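Local coordinates for protein cellulose 1,4-beta-cellobiosidase (Thermobifida fusca, PDB 4JJJ) that probably cleaves cellulose chains to release cellobiose, this chain being the glycoside hydrolase family 48 part of a longer cellulase, at residues A[8-13]-A[57-62]; A[214-219]-A[311-316]; A[531-536]-A[628-633]. The protein carries 1 engineered substitution. All coordinates share one frame; numbering follows the deposited sequence. Where two conformers were deposited one is given.

Contact 1. Residues A[8-13]-A[57-62]; sequences EQYEKI and LWLEAY. With ZN (zinc ion), chain P.
Tyr10 makes the principal approach of helix 2-14 to helix 50-67. With CG anti to the backbone N (chi1 177°), its ring swings across to the other helix, where CD2 lies 3.5 Å from Leu59 CG. The phenol continues past this leucine to Glu60, and the hydroxyl donates to the carboxylate in a short bond, OH to OE1 2.5 Å, OE1 accepting on its syn lone pair, the side of OE2. OE1 sits at the ring edge in the plane of the ring, whereas the carboxylate itself is turned 66° from that plane. Glu60 folds at chi2 to present this oxygen and uses OE2 in a salt bridge to Lys14, so both oxygens of a buried carboxylate have partners; the nearby ammonium group would be expected to favour its charged form. Tyr63 stacks on the Tyr10 ring. An alanine in place of Tyr10 would probably leave Glu60 OE1 without its hydroxyl mate and open a gap beside Leu59. Glu11 takes no part in the helix pairing and binds a zinc ion through OE2 at 1.9 Å, a site shared with Asp15. Three residues after Tyr10, Ile13 meets Leu59 tip to tip, CG2 to CD2 3.9 Å, and Leu59 thereby fills the space between tyrosine and isoleucine. Phe620 and Ala627 of helix 620-637 touch Ile13 and Leu59 respectively. The local axes come no closer than 11.4 Å and cross at -133°, a wide, largely apolar helix pairing with one buried polar link, consistent with the (alpha/alpha)6 fold of family 48.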
loop_
_atom_site.group_PDB
_atom_site.type_symbol
_atom_site.label_atom_id
_atom_site.label_comp_id
_atom_site.label_asym_id
_atom_site.label_seq_id
_atom_site.Cartn_x
_atom_site.Cartn_y
_atom_site.Cartn_z
ATOM N N GLU A 8 -21.759 16.330 -0.591
ATOM C CA GLU A 8 -21.370 17.070 -1.810
ATOM C C GLU A 8 -20.148 16.410 -2.459
ATOM O O GLU A 8 -20.101 16.204 -3.666
ATOM C CB GLU A 8 -21.122 18.518 -1.506
ATOM C CG GLU A 8 -20.505 19.269 -2.638
ATOM C CD GLU A 8 -20.314 20.686 -2.319
ATOM O OE1 GLU A 8 -19.664 21.072 -1.266
ATOM O OE2 GLU A 8 -20.758 21.438 -3.312
ATOM N N GLN A 9 -19.135 16.183 -1.635
ATOM C CA GLN A 9 -17.913 15.522 -2.114
ATOM C C GLN A 9 -18.195 14.112 -2.612
ATOM O O GLN A 9 -17.704 13.702 -3.683
ATOM C CB GLN A 9 -16.898 15.552 -0.943
ATOM C CG GLN A 9 -15.542 14.919 -1.241
ATOM C CD GLN A 9 -14.676 15.645 -2.237
ATOM O OE1 GLN A 9 -15.034 16.681 -2.843
ATOM N NE2 GLN A 9 -13.474 15.098 -2.432
ATOM N N TYR A 10 -18.966 13.289 -1.846
ATOM C CA TYR A 10 -19.409 11.990 -2.242
ATOM C C TYR A 10 -20.024 12.057 -3.639
ATOM O O TYR A 10 -19.739 11.250 -4.521
ATOM C CB TYR A 10 -20.367 11.442 -1.199
ATOM C CG TYR A 10 -20.955 10.108 -1.535
ATOM C CD1 TYR A 10 -22.104 10.037 -2.311
ATOM C CD2 TYR A 10 -20.346 8.901 -1.177
ATOM C CE1 TYR A 10 -22.639 8.818 -2.687
ATOM C CE2 TYR A 10 -20.846 7.711 -1.550
ATOM C CZ TYR A 10 -22.011 7.591 -2.308
ATOM O OH TYR A 10 -22.538 6.358 -2.640
ATOM N N GLU A 11 -20.985 12.991 -3.831
ATOM C CA GLU A 11 -21.665 13.123 -5.115
ATOM C C GLU A 11 -20.746 13.406 -6.256
ATOM O O GLU A 11 -20.870 12.826 -7.313
ATOM C CB GLU A 11 -22.810 14.168 -4.994
ATOM C CG GLU A 11 -23.827 14.116 -6.147
ATOM C CD GLU A 11 -23.333 14.736 -7.449
ATOM O OE1 GLU A 11 -22.422 15.592 -7.498
ATOM O OE2 GLU A 11 -23.919 14.322 -8.479
ATOM N N LYS A 12 -19.778 14.248 -6.040
ATOM C CA LYS A 12 -18.741 14.489 -7.066
ATOM C C LYS A 12 -17.949 13.238 -7.482
ATOM O O LYS A 12 -17.722 12.959 -8.600
ATOM C CB LYS A 12 -17.781 15.584 -6.591
ATOM C CG LYS A 12 -18.321 17.021 -6.567
ATOM C CD LYS A 12 -17.394 17.984 -5.842
ATOM C CE LYS A 12 -17.855 19.403 -5.700
ATOM N NZ LYS A 12 -16.876 20.250 -5.033
ATOM N N ILE A 13 -17.563 12.478 -6.460
ATOM C CA ILE A 13 -16.762 11.274 -6.672
ATOM C C ILE A 13 -17.592 10.286 -7.476
ATOM O O ILE A 13 -17.118 9.535 -8.349
ATOM C CB ILE A 13 -16.271 10.748 -5.316
ATOM C CG1 ILE A 13 -15.283 11.665 -4.670
ATOM C CG2 ILE A 13 -15.583 9.436 -5.574
ATOM C CD1 ILE A 13 -14.965 11.340 -3.279
ATOM N N LEU A 57 -14.420 1.280 -0.545
ATOM C CA LEU A 57 -15.169 0.680 0.601
ATOM C C LEU A 57 -15.412 1.768 1.611
ATOM O O LEU A 57 -16.529 1.925 2.165
ATOM C CB LEU A 57 -14.454 -0.455 1.225
ATOM C CG LEU A 57 -14.220 -1.652 0.339
ATOM C CD1 LEU A 57 -13.387 -2.678 1.075
ATOM C CD2 LEU A 57 -15.555 -2.302 -0.134
ATOM N N TRP A 58 -14.340 2.506 2.005
ATOM C CA TRP A 58 -14.443 3.501 3.047
ATOM C C TRP A 58 -15.515 4.548 2.729
ATOM O O TRP A 58 -16.351 4.954 3.590
ATOM C CB TRP A 58 -13.111 4.192 3.314
ATOM C CG TRP A 58 -12.877 4.732 4.647
ATOM C CD1 TRP A 58 -13.736 4.899 5.723
ATOM C CD2 TRP A 58 -11.573 5.148 5.122
ATOM N NE1 TRP A 58 -13.053 5.396 6.803
ATOM C CE2 TRP A 58 -11.721 5.583 6.453
ATOM C CE3 TRP A 58 -10.310 5.228 4.487
ATOM C CZ2 TRP A 58 -10.647 6.069 7.221
ATOM C CZ3 TRP A 58 -9.214 5.711 5.257
ATOM C CH2 TRP A 58 -9.390 6.097 6.614
ATOM N N LEU A 59 -15.559 5.004 1.441
ATOM C CA LEU A 59 -16.510 5.998 1.054
ATOM C C LEU A 59 -17.934 5.471 1.169
ATOM O O LEU A 59 -18.813 6.194 1.681
ATOM C CB LEU A 59 -16.251 6.341 -0.395
ATOM C CG LEU A 59 -17.100 7.484 -1.019
ATOM C CD1 LEU A 59 -16.675 8.831 -0.490
ATOM C CD2 LEU A 59 -17.006 7.437 -2.523
ATOM N N GLU A 60 -18.159 4.253 0.701
ATOM C CA GLU A 60 -19.500 3.691 0.811
ATOM C C GLU A 60 -19.897 3.325 2.204
ATOM O O GLU A 60 -21.093 3.353 2.499
ATOM C CB GLU A 60 -19.657 2.503 -0.190
ATOM C CG GLU A 60 -19.453 2.872 -1.655
ATOM C CD GLU A 60 -20.417 3.820 -2.267
ATOM O OE1 GLU A 60 -21.120 4.585 -1.521
ATOM O OE2 GLU A 60 -20.405 3.845 -3.517
ATOM N N ALA A 61 -18.915 3.060 3.076
ATOM C CA ALA A 61 -19.312 2.762 4.462
ATOM C C ALA A 61 -19.830 4.030 5.118
ATOM O O ALA A 61 -20.833 4.042 5.879
ATOM C CB ALA A 61 -18.111 2.156 5.232
ATOM N N TYR A 62 -19.163 5.161 4.916
ATOM C CA TYR A 62 -19.645 6.460 5.417
ATOM C C TYR A 62 -20.960 6.830 4.749
ATOM O O TYR A 62 -21.830 7.377 5.414
ATOM C CB TYR A 62 -18.638 7.586 5.245
ATOM C CG TYR A 62 -17.786 7.814 6.494
ATOM C CD1 TYR A 62 -16.434 7.569 6.483
ATOM C CD2 TYR A 62 -18.384 8.263 7.625
ATOM C CE1 TYR A 62 -15.654 7.775 7.604
ATOM C CE2 TYR A 62 -17.619 8.449 8.782
ATOM C CZ TYR A 62 -16.227 8.231 8.753
ATOM O OH TYR A 62 -15.383 8.339 9.888
HETATM ZN ZN ZN P . -23.870 15.136 -10.222
#

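Contact 2. Residues A[214-219]-A[311-316]; sequences AKQWRY and SAWAWR. With BGC (beta-D-glucopyranose), chain D; BGC (beta-D-glucopyranose), chain B; BGC (beta-D-glucopyranose), chain C.
The indole of Trp313 meets the Gln216 amide at its benzo rim, where NE2 approaches CH2 to 3.6 Å near the ring plane, with amide and ring planes 82° apart. The same NE2 donates to Ala214 O (2.9 Å) in a nearly straight bond of 170°, which fixes the rotation of the amide, while Ala214 CB packs loosely against Trp313 CZ2. The other amide atom, OE1, accepts from a water that also donates to Trp217 O and receives the N-H of Trp315 NE1 at 2.8 Å. This one water therefore ties both segments together in the plane of the Trp315 ring. Two residues after Gln216, Arg218 CB lies 3.6 Å from Trp315 CZ2; its chain then bends at chi2 and carries the guanidinium away, NH1 bonding to Pro190 O.

With CG between the backbone N and the carbonyl carbon in both, the two indoles come to the same side of the chain, Trp313 just before strand 314-317 and Trp315 within it. They form a platform under three consecutive beta-1,4-linked glucoses. C1 of the chain C glucose stands 4.1 Å above the Trp313 plane, over its centre; on Trp315, O4 of the chain D glucose, the linking oxygen to the chain B unit, stands 3.4 Å above the plane and C5 lies 3.8 Å from CD2. Glucose carbons thus lie over both indole faces, consistent with the CH-pi packing of sugars on aromatic residues common in cellulases. The segments run 32° apart without pairing: strand 302-306 lies between strands 216-220 and 314-317 in an antiparallel sheet, with 314-317 and 192-193 outermost.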
loop_
_atom_site.group_PDB
_atom_site.type_symbol
_atom_site.label_atom_id
_atom_site.label_comp_id
_atom_site.label_asym_id
_atom_site.label_seq_id
_atom_site.Cartn_x
_atom_site.Cartn_y
_atom_site.Cartn_z
ATOM N N ALA A 214 8.502 -21.435 -17.532
ATOM C CA ALA A 214 7.213 -21.951 -17.796
ATOM C C ALA A 214 6.172 -20.819 -17.735
ATOM O O ALA A 214 6.341 -19.906 -16.926
ATOM C CB ALA A 214 6.859 -23.040 -16.756
ATOM N N LYS A 215 5.123 -20.956 -18.516
ATOM C CA LYS A 215 3.974 -20.005 -18.426
ATOM C C LYS A 215 3.419 -20.092 -17.009
ATOM O O LYS A 215 3.324 -21.208 -16.450
ATOM C CB LYS A 215 2.924 -20.400 -19.438
ATOM C CG LYS A 215 3.450 -20.287 -20.862
ATOM C CD LYS A 215 2.423 -20.696 -21.847
ATOM C CE LYS A 215 2.943 -20.586 -23.295
ATOM N NZ LYS A 215 1.837 -20.912 -24.241
ATOM N N GLN A 216 3.050 -18.941 -16.411
ATOM C CA GLN A 216 2.726 -18.923 -14.950
ATOM C C GLN A 216 2.032 -17.610 -14.611
ATOM O O GLN A 216 1.992 -16.637 -15.416
ATOM C CB GLN A 216 4.045 -18.980 -14.188
ATOM C CG GLN A 216 4.962 -17.791 -14.438
ATOM C CD GLN A 216 6.274 -17.992 -13.741
ATOM O OE1 GLN A 216 6.552 -17.400 -12.679
ATOM N NE2 GLN A 216 7.109 -18.843 -14.291
ATOM N N TRP A 217 1.423 -17.648 -13.441
ATOM C CA TRP A 217 0.743 -16.473 -12.866
ATOM C C TRP A 217 1.409 -16.219 -11.532
ATOM O O TRP A 217 1.915 -17.107 -10.851
ATOM C CB TRP A 217 -0.745 -16.832 -12.672
ATOM C CG TRP A 217 -1.072 -18.115 -11.958
ATOM C CD1 TRP A 217 -1.176 -19.335 -12.462
ATOM C CD2 TRP A 217 -1.192 -18.252 -10.539
ATOM N NE1 TRP A 217 -1.399 -20.271 -11.488
ATOM C CE2 TRP A 217 -1.426 -19.621 -10.266
ATOM C CE3 TRP A 217 -1.152 -17.331 -9.483
ATOM C CZ2 TRP A 217 -1.611 -20.102 -8.943
ATOM C CZ3 TRP A 217 -1.327 -17.803 -8.177
ATOM C CH2 TRP A 217 -1.537 -19.157 -7.913
ATOM N N ARG A 218 1.311 -14.948 -11.075
ATOM C CA ARG A 218 1.690 -14.583 -9.752
ATOM C C ARG A 218 1.003 -13.240 -9.391
ATOM O O ARG A 218 0.796 -12.428 -10.293
ATOM C CB ARG A 218 3.187 -14.429 -9.574
ATOM C CG ARG A 218 3.908 -13.512 -10.557
ATOM C CD ARG A 218 4.523 -14.350 -11.694
ATOM N NE ARG A 218 5.427 -13.485 -12.499
ATOM C CZ ARG A 218 5.090 -12.808 -13.581
ATOM N NH1 ARG A 218 3.846 -12.864 -14.062
ATOM N NH2 ARG A 218 5.994 -12.068 -14.130
ATOM N N TYR A 219 0.721 -13.060 -8.106
ATOM C CA TYR A 219 0.003 -11.873 -7.619
ATOM C C TYR A 219 0.753 -11.402 -6.383
ATOM O O TYR A 219 1.418 -12.158 -5.735
ATOM C CB TYR A 219 -1.485 -12.182 -7.281
ATOM C CG TYR A 219 -2.180 -12.663 -8.531
ATOM C CD1 TYR A 219 -2.472 -11.787 -9.593
ATOM C CD2 TYR A 219 -2.390 -14.024 -8.760
ATOM C CE1 TYR A 219 -3.045 -12.265 -10.788
ATOM C CE2 TYR A 219 -2.980 -14.485 -9.917
ATOM C CZ TYR A 219 -3.242 -13.600 -10.975
ATOM O OH TYR A 219 -3.733 -13.996 -12.251
ATOM N N SER A 311 2.145 -31.058 -15.022
ATOM C CA SER A 311 2.938 -31.203 -13.764
ATOM C C SER A 311 3.133 -29.827 -12.960
ATOM O O SER A 311 4.259 -29.262 -12.858
ATOM C CB SER A 311 4.304 -31.859 -14.070
ATOM O OG SER A 311 5.231 -31.697 -12.983
ATOM N N ALA A 312 2.010 -29.358 -12.407
ATOM C CA ALA A 312 1.867 -28.025 -11.799
ATOM C C ALA A 312 2.852 -27.846 -10.634
ATOM O O ALA A 312 3.238 -28.827 -9.990
ATOM C CB ALA A 312 0.394 -27.781 -11.346
ATOM N N TRP A 313 3.329 -26.599 -10.406
ATOM C CA TRP A 313 4.111 -26.237 -9.187
ATOM C C TRP A 313 3.471 -24.857 -8.723
ATOM O O TRP A 313 2.789 -24.248 -9.481
ATOM C CB TRP A 313 5.578 -26.063 -9.351
ATOM C CG TRP A 313 6.060 -25.307 -10.572
ATOM C CD1 TRP A 313 6.494 -25.883 -11.744
ATOM C CD2 TRP A 313 6.234 -23.878 -10.743
ATOM N NE1 TRP A 313 6.916 -24.916 -12.632
ATOM C CE2 TRP A 313 6.751 -23.676 -12.059
ATOM C CE3 TRP A 313 5.969 -22.757 -9.946
ATOM C CZ2 TRP A 313 7.034 -22.435 -12.564
ATOM C CZ3 TRP A 313 6.290 -21.512 -10.439
ATOM C CH2 TRP A 313 6.780 -21.344 -11.760
ATOM N N ALA A 314 3.682 -24.489 -7.476
ATOM C CA ALA A 314 3.079 -23.255 -6.940
ATOM C C ALA A 314 3.922 -22.855 -5.769
ATOM O O ALA A 314 4.750 -23.666 -5.223
ATOM C CB ALA A 314 1.617 -23.419 -6.536
ATOM N N TRP A 315 3.875 -21.563 -5.414
ATOM C CA TRP A 315 4.695 -21.066 -4.365
ATOM C C TRP A 315 3.955 -19.870 -3.662
ATOM O O TRP A 315 2.958 -19.298 -4.179
ATOM C CB TRP A 315 6.007 -20.531 -4.871
ATOM C CG TRP A 315 5.847 -19.545 -5.947
ATOM C CD1 TRP A 315 5.734 -19.833 -7.286
ATOM C CD2 TRP A 315 5.704 -18.128 -5.816
ATOM N NE1 TRP A 315 5.516 -18.658 -8.009
ATOM C CE2 TRP A 315 5.586 -17.588 -7.127
ATOM C CE3 TRP A 315 5.733 -17.240 -4.730
ATOM C CZ2 TRP A 315 5.395 -16.232 -7.376
ATOM C CZ3 TRP A 315 5.584 -15.877 -4.966
ATOM C CH2 TRP A 315 5.399 -15.362 -6.303
ATOM N N ARG A 316 4.457 -19.576 -2.453
ATOM C CA ARG A 316 3.966 -18.443 -1.608
ATOM C C ARG A 316 5.127 -17.900 -0.852
ATOM O O ARG A 316 6.039 -18.661 -0.386
ATOM C CB ARG A 316 2.895 -18.866 -0.614
ATOM C CG ARG A 316 1.641 -19.407 -1.290
ATOM C CD ARG A 316 0.544 -19.839 -0.350
ATOM N NE ARG A 316 -0.506 -20.421 -1.170
ATOM C CZ ARG A 316 -1.644 -20.948 -0.743
ATOM N NH1 ARG A 316 -1.980 -21.001 0.544
ATOM N NH2 ARG A 316 -2.493 -21.434 -1.630
HETATM C C2 BGC D . 9.543 -15.092 -8.531
HETATM C C3 BGC D . 9.124 -16.554 -8.620
HETATM C C4 BGC D . 9.668 -17.336 -7.396
HETATM C C5 BGC D . 9.232 -16.621 -6.115
HETATM C C6 BGC D . 9.884 -17.258 -4.841
HETATM C C1 BGC D . 9.029 -14.512 -7.216
HETATM O O2 BGC D . 8.930 -14.428 -9.619
HETATM O O3 BGC D . 9.679 -17.087 -9.844
HETATM O O4 BGC D . 9.092 -18.641 -7.332
HETATM O O5 BGC D . 9.678 -15.260 -6.177
HETATM O O6 BGC D . 11.302 -17.098 -4.821
HETATM C C2 BGC B . 9.306 -20.969 -7.306
HETATM C C3 BGC B . 10.016 -22.210 -7.892
HETATM C C4 BGC B . 10.027 -22.125 -9.425
HETATM C C5 BGC B . 10.560 -20.748 -9.903
HETATM C C6 BGC B . 10.671 -20.473 -11.405
HETATM C C1 BGC B . 9.898 -19.709 -7.882
HETATM O O2 BGC B . 9.452 -21.056 -5.929
HETATM O O3 BGC B . 9.301 -23.417 -7.501
HETATM O O4 BGC B . 11.116 -23.031 -9.901
HETATM O O5 BGC B . 9.675 -19.728 -9.315
HETATM O O6 BGC B . 11.825 -19.731 -11.808
HETATM C C2 BGC C . 11.691 -24.752 -11.316
HETATM C C3 BGC C . 11.435 -26.192 -11.758
HETATM C C4 BGC C . 10.960 -27.023 -10.554
HETATM C C5 BGC C . 9.757 -26.352 -9.862
HETATM C C6 BGC C . 9.173 -27.245 -8.782
HETATM C C1 BGC C . 10.537 -24.207 -10.414
HETATM O O2 BGC C . 11.848 -23.998 -12.518
HETATM O O3 BGC C . 12.701 -26.707 -12.317
HETATM O O4 BGC C . 10.690 -28.366 -11.005
HETATM O O5 BGC C . 10.332 -25.116 -9.263
HETATM O O6 BGC C . 10.148 -27.065 -7.785
HETATM O O HOH W 1 4.718 -17.843 -10.597
#

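Contact 3. Residues A[531-536]-A[628-633]; sequences ALLAHR and TAFAAH. With ZN (zinc ion), chain X; ZN (zinc ion), chain S.
Both Leu533 and Phe630 place CG beside the backbone N and anti to the carbonyl carbon (chi1 -79° and -61°), and these settings bring the two side chains together between the helices. The tip of the phenyl ring does most of the touching: CZ lies 3.5 Å from Leu533 CD2, with the methyl neither squarely over the face nor at the edge. Leu532 adds a looser contact, its CB standing 4.2 Å from the same CZ. Phe630 thus reaches two successive leucines of helix 519-533.

Leu533 CD2 is also covered from another quarter. A type I turn runs from Leu533 to Arg536 and folds the arginine back, so that CD2 sits 3.7 Å above the guanidinium plane, over its centre. Arg536 NE donates to Leu533 O (2.9 Å, 161°), in the carbonyl plane and on a lone pair, and this bond holds the guanidinium flat over the methyl group. Ala5 of helix 2-14 touches both Leu533 and Phe630, while Ile541 packs on Phe630 and Arg536.

Two zinc ions flank the contact. In the conformer given, one of two modelled, His535 ND1 binds one ion at 2.1 Å; three waters are further ligands, and Gln461 belongs to the same site. His633 NE2 binds the other at 2.0 Å; Glu526 OE2 is a further ligand, so this metal bridges helix 620-637 to helix 519-533 one turn or more before the leucines. The apolar seam and the metal together join two helices, an arrangement consistent with the (alpha/alpha)6 fold of family 48.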
loop_
_atom_site.group_PDB
_atom_site.type_symbol
_atom_site.label_atom_id
_atom_site.label_comp_id
_atom_site.label_asym_id
_atom_site.label_seq_id
_atom_site.Cartn_x
_atom_site.Cartn_y
_atom_site.Cartn_z
ATOM N N ALA A 531 -9.741 24.832 5.269
ATOM C CA ALA A 531 -8.806 24.927 4.150
ATOM C C ALA A 531 -9.212 24.051 3.001
ATOM O O ALA A 531 -9.222 24.457 1.849
ATOM C CB ALA A 531 -7.409 24.596 4.655
ATOM N N LEU A 532 -9.612 22.807 3.277
ATOM C CA LEU A 532 -10.118 21.895 2.257
ATOM C C LEU A 532 -11.302 22.504 1.590
ATOM O O LEU A 532 -11.423 22.467 0.383
ATOM C CB LEU A 532 -10.379 20.494 2.796
ATOM C CG LEU A 532 -9.105 19.727 3.285
ATOM C CD1 LEU A 532 -9.424 18.486 4.068
ATOM C CD2 LEU A 532 -8.248 19.326 2.100
ATOM N N LEU A 533 -12.247 23.043 2.344
ATOM C CA LEU A 533 -13.473 23.595 1.738
ATOM C C LEU A 533 -13.181 24.775 0.825
ATOM O O LEU A 533 -13.873 24.974 -0.174
ATOM C CB LEU A 533 -14.489 23.938 2.868
ATOM C CG LEU A 533 -15.269 22.778 3.459
ATOM C CD1 LEU A 533 -16.064 23.415 4.616
ATOM C CD2 LEU A 533 -16.185 22.039 2.464
ATOM N N ALA A 534 -12.109 25.467 1.137
ATOM C CA ALA A 534 -11.681 26.632 0.374
ATOM C C ALA A 534 -11.124 26.310 -0.960
ATOM O O ALA A 534 -10.953 27.236 -1.787
ATOM C CB ALA A 534 -10.685 27.446 1.182
ATOM N N HIS A 535 -10.780 25.037 -1.192
ATOM C CA HIS A 535 -10.200 24.563 -2.461
ATOM C C HIS A 535 -11.136 23.594 -3.258
ATOM O O HIS A 535 -10.692 22.804 -4.086
ATOM C CB HIS A 535 -8.811 23.988 -2.206
ATOM C CG HIS A 535 -7.874 25.009 -1.648
ATOM N ND1 HIS A 535 -7.151 25.880 -2.433
ATOM C CD2 HIS A 535 -7.518 25.284 -0.373
ATOM C CE1 HIS A 535 -6.435 26.662 -1.662
ATOM N NE2 HIS A 535 -6.604 26.292 -0.411
ATOM N N ARG A 536 -12.453 23.749 -3.100
ATOM C CA ARG A 536 -13.427 22.999 -3.900
ATOM C C ARG A 536 -13.367 23.388 -5.386
ATOM O O ARG A 536 -13.177 24.571 -5.702
ATOM C CB ARG A 536 -14.846 23.239 -3.356
ATOM C CG ARG A 536 -15.115 22.438 -2.102
ATOM C CD ARG A 536 -16.496 22.672 -1.560
ATOM N NE ARG A 536 -16.449 23.853 -0.849
ATOM C CZ ARG A 536 -17.506 24.387 -0.209
ATOM N NH1 ARG A 536 -18.686 23.801 -0.283
ATOM N NH2 ARG A 536 -17.342 25.513 0.456
ATOM N N THR A 628 -14.213 11.453 3.884
ATOM C CA THR A 628 -14.231 10.776 5.216
ATOM C C THR A 628 -13.888 11.786 6.317
ATOM O O THR A 628 -14.415 11.618 7.431
ATOM C CB THR A 628 -13.351 9.554 5.278
ATOM O OG1 THR A 628 -11.921 9.899 5.296
ATOM C CG2 THR A 628 -13.734 8.591 4.194
ATOM N N ALA A 629 -13.090 12.801 6.074
ATOM C CA ALA A 629 -12.736 13.794 7.088
ATOM C C ALA A 629 -13.981 14.632 7.430
ATOM O O ALA A 629 -14.245 14.925 8.566
ATOM C CB ALA A 629 -11.550 14.681 6.622
ATOM N N PHE A 630 -14.705 15.017 6.402
ATOM C CA PHE A 630 -15.971 15.735 6.625
ATOM C C PHE A 630 -16.978 14.905 7.383
ATOM O O PHE A 630 -17.591 15.402 8.362
ATOM C CB PHE A 630 -16.585 16.199 5.312
ATOM C CG PHE A 630 -15.726 17.167 4.518
ATOM C CD1 PHE A 630 -14.799 18.072 5.116
ATOM C CD2 PHE A 630 -15.957 17.280 3.156
ATOM C CE1 PHE A 630 -14.077 18.990 4.325
ATOM C CE2 PHE A 630 -15.218 18.173 2.358
ATOM C CZ PHE A 630 -14.349 19.061 2.924
ATOM N N ALA A 631 -17.132 13.672 6.924
ATOM C CA ALA A 631 -18.040 12.747 7.648
ATOM C C ALA A 631 -17.612 12.492 9.078
ATOM O O ALA A 631 -18.459 12.404 9.966
ATOM C CB ALA A 631 -18.241 11.495 6.907
ATOM N N ALA A 632 -16.298 12.308 9.340
ATOM C CA ALA A 632 -15.797 12.080 10.680
ATOM C C ALA A 632 -16.126 13.253 11.564
ATOM O O ALA A 632 -16.359 13.097 12.775
ATOM C CB ALA A 632 -14.323 11.782 10.702
ATOM N N HIS A 633 -16.027 14.452 11.031
ATOM C CA HIS A 633 -16.288 15.635 11.854
ATOM C C HIS A 633 -17.689 15.508 12.477
ATOM O O HIS A 633 -17.852 15.716 13.657
ATOM C CB HIS A 633 -16.150 16.965 11.092
ATOM C CG HIS A 633 -16.575 18.160 11.929
ATOM N ND1 HIS A 633 -17.897 18.430 12.215
ATOM C CD2 HIS A 633 -15.854 19.108 12.552
ATOM C CE1 HIS A 633 -17.957 19.490 12.991
ATOM N NE2 HIS A 633 -16.734 19.910 13.201
HETATM ZN ZN ZN X . -7.158 26.423 -4.422
HETATM ZN ZN ZN S . -16.382 21.678 14.084
HETATM O O HOH W 2 -17.180 23.186 12.945
HETATM O O HOH W 3 -5.568 27.853 -4.289
HETATM O O HOH W 4 -8.946 26.869 -5.012
HETATM O O HOH W 5 -6.436 25.020 -5.534
#

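In the fold
Contacts 1 and 3 are neighbours, their centres 12 Å apart on the same side of the chain's centre. A salt bridge links them, Glu8 OE1 to Arg536 NH1 at 3.1 Å, and Tyr62 packs on the helix of contact 3, its CD2 lying 3.3 Å from Ala631 CB. Together they join helices 2-14, 50-67, 519-533 and 620-637 on one side of the (alpha/alpha)6 domain. Contact 2 stands apart, with its centre 38 Å from that of contact 1 and 46 Å from that of contact 3, across the chain's centre from the latter; nearest atoms are about 17 Å and 27 Å away. It alone of the three meets the bound glucan. Helix 50-67 of contact 1 also carries Glu51, the predicted proton donor.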